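Local coordinates for 6-phosphogluconate dehydrogenase (Pseudomonas syringae, PDB 5U5G), which probably catalyses an NADP-dependent oxidation-reduction step in fosfomycin biosynthesis, binding NADP+ together with (2-oxopropyl)phosphonic acid, at residues Ala109-Ala112 with Asp117-Glu120; Ser203-Phe208 with Val220-Ala225; Asp267-Ala272 with Phe283-His288. All coordinates share one frame; numbering follows the deposited sequence.

Interaction 1 of 3, residues Ala109-Ala112 with Asp117-Glu120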
# COMPACT_ATOMS: atom_id res chain seq x y z
N ALA A 109 26.49 12.10 -18.56
CA ALA A 109 27.83 12.52 -18.97
C ALA A 109 27.94 12.68 -20.48
O ALA A 109 28.54 13.64 -20.97
CB ALA A 109 28.88 11.53 -18.47
N ALA A 110 27.37 11.74 -21.24
CA ALA A 110 27.46 11.83 -22.70
C ALA A 110 26.76 13.07 -23.22
O ALA A 110 27.26 13.75 -24.13
CB ALA A 110 26.90 10.57 -23.36
N PHE A 111 25.60 13.41 -22.65
CA PHE A 111 24.90 14.62 -23.07
C PHE A 111 25.73 15.86 -22.76
O PHE A 111 25.83 16.77 -23.59
CB PHE A 111 23.53 14.72 -22.40
CG PHE A 111 22.42 14.03 -23.17
CD1 PHE A 111 22.42 12.65 -23.32
CD2 PHE A 111 21.36 14.76 -23.69
CE1 PHE A 111 21.39 12.00 -24.02
CE2 PHE A 111 20.32 14.13 -24.37
CZ PHE A 111 20.34 12.75 -24.55
N ALA A 112 26.31 15.92 -21.55
CA ALA A 112 27.07 17.10 -21.15
C ALA A 112 28.24 17.36 -22.10
O ALA A 112 28.51 18.52 -22.45
CB ALA A 112 27.57 16.93 -19.71
N ASP A 117 21.57 18.53 -22.44
CA ASP A 117 21.16 18.13 -21.10
C ASP A 117 20.28 16.89 -21.13
O ASP A 117 19.24 16.88 -21.79
CB ASP A 117 20.41 19.24 -20.38
CG ASP A 117 21.33 20.15 -19.60
OD1 ASP A 117 21.70 19.80 -18.46
OD2 ASP A 117 21.68 21.22 -20.15
N TYR A 118 20.70 15.86 -20.40
CA TYR A 118 19.85 14.72 -20.08
C TYR A 118 19.07 15.04 -18.80
O TYR A 118 19.67 15.46 -17.80
CB TYR A 118 20.70 13.46 -19.89
CG TYR A 118 19.95 12.15 -19.73
CD1 TYR A 118 19.29 11.57 -20.81
CD2 TYR A 118 19.94 11.48 -18.50
CE1 TYR A 118 18.62 10.36 -20.67
CE2 TYR A 118 19.26 10.27 -18.35
CZ TYR A 118 18.60 9.72 -19.44
OH TYR A 118 17.94 8.52 -19.30
N ILE A 119 17.75 14.89 -18.85
CA ILE A 119 16.91 14.95 -17.65
C ILE A 119 16.38 13.55 -17.40
O ILE A 119 15.63 13.00 -18.21
CB ILE A 119 15.78 15.97 -17.79
CG1 ILE A 119 16.33 17.40 -17.89
CG2 ILE A 119 14.83 15.88 -16.59
CD1 ILE A 119 17.13 17.87 -16.67
N GLU A 120 16.80 12.97 -16.28
CA GLU A 120 16.42 11.63 -15.85
C GLU A 120 15.10 11.74 -15.08
O GLU A 120 15.08 12.29 -13.98
CB GLU A 120 17.56 11.06 -15.01
CG GLU A 120 17.32 9.81 -14.19
CD GLU A 120 18.48 9.53 -13.22
OE1 GLU A 120 19.59 10.08 -13.41
OE2 GLU A 120 18.27 8.78 -12.25
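A chi1 of -172° swings the ring of Tyr-118 beside its own carbonyl carbon, so that its CD1 runs along Phe-111 CE1, while a chi1 of -88° in Phe-111 lays that ring under Tyr-118 CB. The tyrosine CB lies over one face of the phenylalanine, 3.7 Å from Phe-111 CG, and forms a CH-pi contact offset toward the rim. The two rings meet obliquely rather than as a stack, their planes turned by 54° and their centroids 5.4 Å apart. Between the rings themselves, the closest atoms are Phe-111 CE1 and Tyr-118 CD1, 3.9 Å apart. The phenylalanine ring also touches the first peptide of the strand, Phe-111 CD2 lying 3.5 Å from Tyr-118 N. The phenol leads elsewhere, its OH hydrogen-bonded to Asp-95 and its ring edge-to-face with that of His-108. The contact belongs to the beta-alpha-beta unit of the cofactor-binding domain: Phe-111 of helix 101-113 also packs on Val-93 of strand 92-95, while strand 117-124 is hydrogen-bonded alongside that strand and has helix 143-156 against Asp-117 and Ile-119.

Interaction 2 of 3, residues Ser203-Phe208 with Val220-Ala225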
# COMPACT_ATOMS: atom_id res chain seq x y z
N SER A 203 -17.30 -6.65 -0.74
CA SER A 203 -16.92 -6.44 0.65
C SER A 203 -15.40 -6.34 0.79
O SER A 203 -14.90 -5.55 1.60
CB SER A 203 -17.47 -7.57 1.52
OG SER A 203 -18.88 -7.57 1.49
N MET A 204 -14.67 -7.16 0.04
CA MET A 204 -13.21 -7.08 0.09
C MET A 204 -12.74 -5.72 -0.41
O MET A 204 -11.86 -5.10 0.20
CB MET A 204 -12.60 -8.21 -0.73
CG MET A 204 -12.51 -9.50 0.08
SD MET A 204 -11.58 -10.82 -0.72
CE MET A 204 -12.72 -11.31 -2.02
N ALA A 205 -13.35 -5.22 -1.48
CA ALA A 205 -13.00 -3.90 -1.99
C ALA A 205 -13.30 -2.82 -0.96
O ALA A 205 -12.52 -1.88 -0.78
CB ALA A 205 -13.73 -3.62 -3.30
N ASP A 206 -14.46 -2.93 -0.29
CA ASP A 206 -14.83 -1.96 0.74
C ASP A 206 -13.78 -1.91 1.84
O ASP A 206 -13.37 -0.83 2.27
CB ASP A 206 -16.20 -2.32 1.33
CG ASP A 206 -17.36 -1.85 0.46
OD1 ASP A 206 -17.16 -0.94 -0.37
OD2 ASP A 206 -18.47 -2.40 0.63
N VAL A 207 -13.35 -3.08 2.31
CA VAL A 207 -12.44 -3.15 3.46
C VAL A 207 -11.01 -2.83 3.03
O VAL A 207 -10.30 -2.09 3.72
CB VAL A 207 -12.55 -4.54 4.12
CG1 VAL A 207 -11.47 -4.74 5.19
CG2 VAL A 207 -13.95 -4.74 4.72
N PHE A 208 -10.56 -3.37 1.89
CA PHE A 208 -9.17 -3.21 1.51
C PHE A 208 -8.87 -1.83 0.92
O PHE A 208 -7.71 -1.54 0.64
CB PHE A 208 -8.74 -4.31 0.52
CG PHE A 208 -8.94 -5.72 1.02
CD1 PHE A 208 -9.16 -5.99 2.37
CD2 PHE A 208 -8.90 -6.79 0.12
CE1 PHE A 208 -9.35 -7.29 2.82
CE2 PHE A 208 -9.08 -8.10 0.56
CZ PHE A 208 -9.30 -8.36 1.91
N VAL A 220 -4.92 -1.51 -7.69
CA VAL A 220 -4.70 -2.13 -9.00
C VAL A 220 -5.27 -3.55 -9.01
O VAL A 220 -6.00 -3.94 -9.93
CB VAL A 220 -3.21 -2.13 -9.36
CG1 VAL A 220 -2.97 -2.96 -10.62
CG2 VAL A 220 -2.72 -0.70 -9.56
N ALA A 221 -4.95 -4.33 -7.98
CA ALA A 221 -5.37 -5.73 -7.94
C ALA A 221 -6.89 -5.85 -7.84
O ALA A 221 -7.50 -6.71 -8.48
CB ALA A 221 -4.69 -6.44 -6.78
N LEU A 222 -7.51 -4.98 -7.03
CA LEU A 222 -8.97 -4.96 -6.91
C LEU A 222 -9.63 -4.51 -8.21
O LEU A 222 -10.63 -5.10 -8.63
CB LEU A 222 -9.40 -4.02 -5.79
CG LEU A 222 -9.10 -4.46 -4.36
CD1 LEU A 222 -9.24 -3.23 -3.47
CD2 LEU A 222 -10.06 -5.54 -3.96
N GLY A 223 -9.10 -3.46 -8.83
CA GLY A 223 -9.63 -3.05 -10.13
C GLY A 223 -9.57 -4.17 -11.14
O GLY A 223 -10.50 -4.35 -11.94
N TYR A 224 -8.48 -4.95 -11.11
CA TYR A 224 -8.34 -6.09 -12.01
C TYR A 224 -9.39 -7.15 -11.73
O TYR A 224 -9.99 -7.71 -12.66
CB TYR A 224 -6.94 -6.69 -11.88
CG TYR A 224 -6.59 -7.75 -12.93
CD1 TYR A 224 -6.17 -7.37 -14.21
CD2 TYR A 224 -6.63 -9.10 -12.63
CE1 TYR A 224 -5.83 -8.34 -15.18
CE2 TYR A 224 -6.28 -10.07 -13.58
CZ TYR A 224 -5.89 -9.68 -14.86
OH TYR A 224 -5.55 -10.62 -15.80
N ALA A 225 -9.60 -7.47 -10.45
CA ALA A 225 -10.57 -8.50 -10.11
C ALA A 225 -12.00 -8.01 -10.35
O ALA A 225 -12.84 -8.76 -10.86
CB ALA A 225 -10.38 -8.96 -8.66
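Apolar packing centred on Leu-222 accounts for the contact with Ala-205 and Phe-208. The leucine has CG anti to its carbonyl carbon (chi1 -70°), and both methyls of the fork reach the facing helix. Both lie over Ala-205 CA, Leu-222 CD2 at 3.9 Å and Leu-222 CD1 at 4.1 Å. The distance from CD2 to Ala-205 CB is 4.2 Å, and CD1 also reaches Phe-208 CB, one helical turn further along, at 4.2 Å. The small side chain of Ala-205 probably allows the methyls to approach the main chain.

Aromatic contact is slight. The Phe-208 ring meets Leu-222 CD2 only obliquely, while one of its faces lies over the carbonyl carbon of Met-204, within its own helix.

Backbone hydrogen bonds stay inside each helix, for example Phe-208 N to Met-204 O at 2.7 Å and Ala-225 N to Ala-221 O at 3.0 Å. Polar side chains likewise find partners outside the interface: Asp-206 pairs with Lys-202 in a salt bridge, and Ser-203 OG is hydrogen-bonded to Asp-200.

The two segments run nearly antiparallel, at 164° with axes 10.7 Å apart, as successive helices of the all-helical C-terminal region. Phe-208 packs on Val-190 and Leu-222 on Ile-191, both of the long helix 168-196, and Met-204 and Val-207 of helix 201-210 touch Leu-172 and Ile-138, respectively, of the second subunit.

Interaction 3 of 3, residues Asp267-Ala272 with Phe283-His288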
# COMPACT_ATOMS: atom_id res chain seq x y z
N ASP A 267 8.97 -13.46 -12.19
CA ASP A 267 9.67 -14.19 -13.23
C ASP A 267 8.91 -15.46 -13.61
O ASP A 267 8.72 -15.75 -14.80
CB ASP A 267 11.09 -14.52 -12.78
CG ASP A 267 11.89 -15.20 -13.87
OD1 ASP A 267 12.20 -14.54 -14.89
OD2 ASP A 267 12.21 -16.41 -13.71
N THR A 268 8.44 -16.21 -12.61
CA THR A 268 7.68 -17.42 -12.88
C THR A 268 6.36 -17.12 -13.60
O THR A 268 5.96 -17.84 -14.51
CB THR A 268 7.42 -18.18 -11.59
OG1 THR A 268 8.67 -18.43 -10.93
CG2 THR A 268 6.75 -19.52 -11.89
N VAL A 269 5.67 -16.05 -13.18
CA VAL A 269 4.42 -15.66 -13.84
C VAL A 269 4.69 -15.25 -15.29
O VAL A 269 3.89 -15.55 -16.19
CB VAL A 269 3.73 -14.53 -13.06
CG1 VAL A 269 2.50 -14.02 -13.81
CG2 VAL A 269 3.33 -15.01 -11.65
N ARG A 270 5.80 -14.54 -15.52
CA ARG A 270 6.20 -14.17 -16.87
C ARG A 270 6.44 -15.41 -17.73
O ARG A 270 5.98 -15.47 -18.87
CB ARG A 270 7.45 -13.30 -16.83
CG ARG A 270 7.83 -12.69 -18.18
CD ARG A 270 9.13 -11.88 -18.09
NE ARG A 270 10.15 -12.61 -17.37
CZ ARG A 270 10.86 -13.61 -17.88
NH1 ARG A 270 10.70 -13.98 -19.14
NH2 ARG A 270 11.75 -14.24 -17.12
N GLN A 271 7.17 -16.40 -17.19
CA GLN A 271 7.42 -17.63 -17.93
C GLN A 271 6.12 -18.37 -18.23
O GLN A 271 5.98 -18.98 -19.29
CB GLN A 271 8.37 -18.53 -17.14
CG GLN A 271 9.82 -18.42 -17.58
CD GLN A 271 10.78 -18.55 -16.41
OE1 GLN A 271 10.43 -19.08 -15.36
NE2 GLN A 271 12.01 -18.07 -16.60
N ALA A 272 5.16 -18.32 -17.31
CA ALA A 272 3.93 -19.08 -17.47
C ALA A 272 2.89 -18.37 -18.33
O ALA A 272 2.00 -19.03 -18.87
CB ALA A 272 3.34 -19.41 -16.10
N PHE A 283 -2.80 -13.76 -10.46
CA PHE A 283 -4.11 -14.31 -10.10
C PHE A 283 -4.31 -15.70 -10.68
O PHE A 283 -4.65 -16.64 -9.96
CB PHE A 283 -5.24 -13.40 -10.60
CG PHE A 283 -5.74 -12.40 -9.59
CD1 PHE A 283 -6.31 -12.82 -8.39
CD2 PHE A 283 -5.65 -11.04 -9.85
CE1 PHE A 283 -6.77 -11.88 -7.47
CE2 PHE A 283 -6.12 -10.10 -8.95
CZ PHE A 283 -6.67 -10.52 -7.75
N SER A 284 -4.08 -15.85 -11.98
CA SER A 284 -4.35 -17.14 -12.59
C SER A 284 -3.26 -18.16 -12.28
O SER A 284 -3.56 -19.34 -12.11
CB SER A 284 -4.52 -16.98 -14.11
OG SER A 284 -3.32 -16.52 -14.70
N VAL A 285 -2.00 -17.72 -12.16
CA VAL A 285 -0.93 -18.63 -11.78
C VAL A 285 -1.18 -19.16 -10.37
O VAL A 285 -1.00 -20.35 -10.10
CB VAL A 285 0.44 -17.93 -11.88
CG1 VAL A 285 1.51 -18.77 -11.20
CG2 VAL A 285 0.80 -17.67 -13.33
N LEU A 286 -1.61 -18.28 -9.47
CA LEU A 286 -1.88 -18.68 -8.10
C LEU A 286 -2.81 -19.88 -8.05
O LEU A 286 -2.52 -20.89 -7.39
CB LEU A 286 -2.47 -17.50 -7.33
CG LEU A 286 -2.22 -17.37 -5.84
CD1 LEU A 286 -0.85 -17.88 -5.45
CD2 LEU A 286 -2.36 -15.90 -5.50
N SER A 287 -3.93 -19.82 -8.77
CA SER A 287 -4.87 -20.93 -8.84
C SER A 287 -4.40 -22.06 -9.76
O SER A 287 -5.05 -23.12 -9.77
CB SER A 287 -6.25 -20.44 -9.28
OG SER A 287 -6.15 -19.57 -10.40
N HIS A 288 -3.31 -21.87 -10.51
CA HIS A 288 -2.73 -22.86 -11.44
C HIS A 288 -3.60 -23.10 -12.66
O HIS A 288 -4.39 -22.25 -13.07
CB HIS A 288 -2.45 -24.19 -10.74
CG HIS A 288 -1.06 -24.33 -10.21
ND1 HIS A 288 -0.71 -23.94 -8.93
CD2 HIS A 288 0.07 -24.81 -10.78
CE1 HIS A 288 0.58 -24.17 -8.74
NE2 HIS A 288 1.08 -24.71 -9.84
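The last two helices of the modelled chain, 257-273 and 282-287, meet through a small aliphatic contact in which Val-285 lies against Val-269 and Ala-272. One methyl does most of the touching. Val-285 CG2 comes within 4.0 Å of Val-269 CG2 and 4.1 Å of Ala-272 CB, touching two residues that lie three positions apart on the same helical face. Val-269 offers both of its branches, because its CG1 also lies 4.1 Å from Val-285 CG2, and the two valine side chains cross at a slant. Each valine has CG1 anti to its backbone N (chi1 174° in Val-269, 168° in Val-285), a setting that places CG2 on the side opposite the carbonyl carbon. In Val-285, CG2 makes the closer contacts, while Val-285 CG1 lies 4.2 Å from Val-269 CG2. These separations are ordinary van der Waals distances, and the contact is modest and only partly buried, with Ala-272 at its exposed margin.

Regular helical bonding carries the first segment as far as Ala-272, whose N donates to Thr-268 O at 3.0 Å. In the second segment, the N of His-288, the last modelled residue, donates to Val-285 O at 2.8 Å. Among the charged groups, Arg-270 forms a salt bridge to Glu-275.

Around the valine contact, Val-269 also packs on Leu-236 of helix 236-247. On the neighbouring helix, Phe-283 and Leu-286 turn to helix 168-196, where both touch Ser-192, and Leu-286 also reaches Ser-255 of the second subunit.

Overall arrangement
Interaction 1 belongs to the cofactor-binding domain and interactions 2 and 3 to the helical C-terminal region, on opposite sides of the chain's centre. Interaction 1 stays about 22 Å, nearest atoms, from either of the others. Interactions 2 and 3 have centres 20 Å apart and touch directly: Tyr-224 CD2 meets Phe-283 CD2 at 3.5 Å, and Ala-225 CB lies 4.1 Å from Phe-283 CZ. Both also reach the second subunit. No residue of the three contacts belongs to the (2-oxopropyl)phosphonic acid pocket. The side chain of Tyr-118 is about 10 Å from bound NADP, that of Phe-208 about 10 Å from (2-oxopropyl)phosphonic acid, and that of Val-269 about 14 Å from the same ligand.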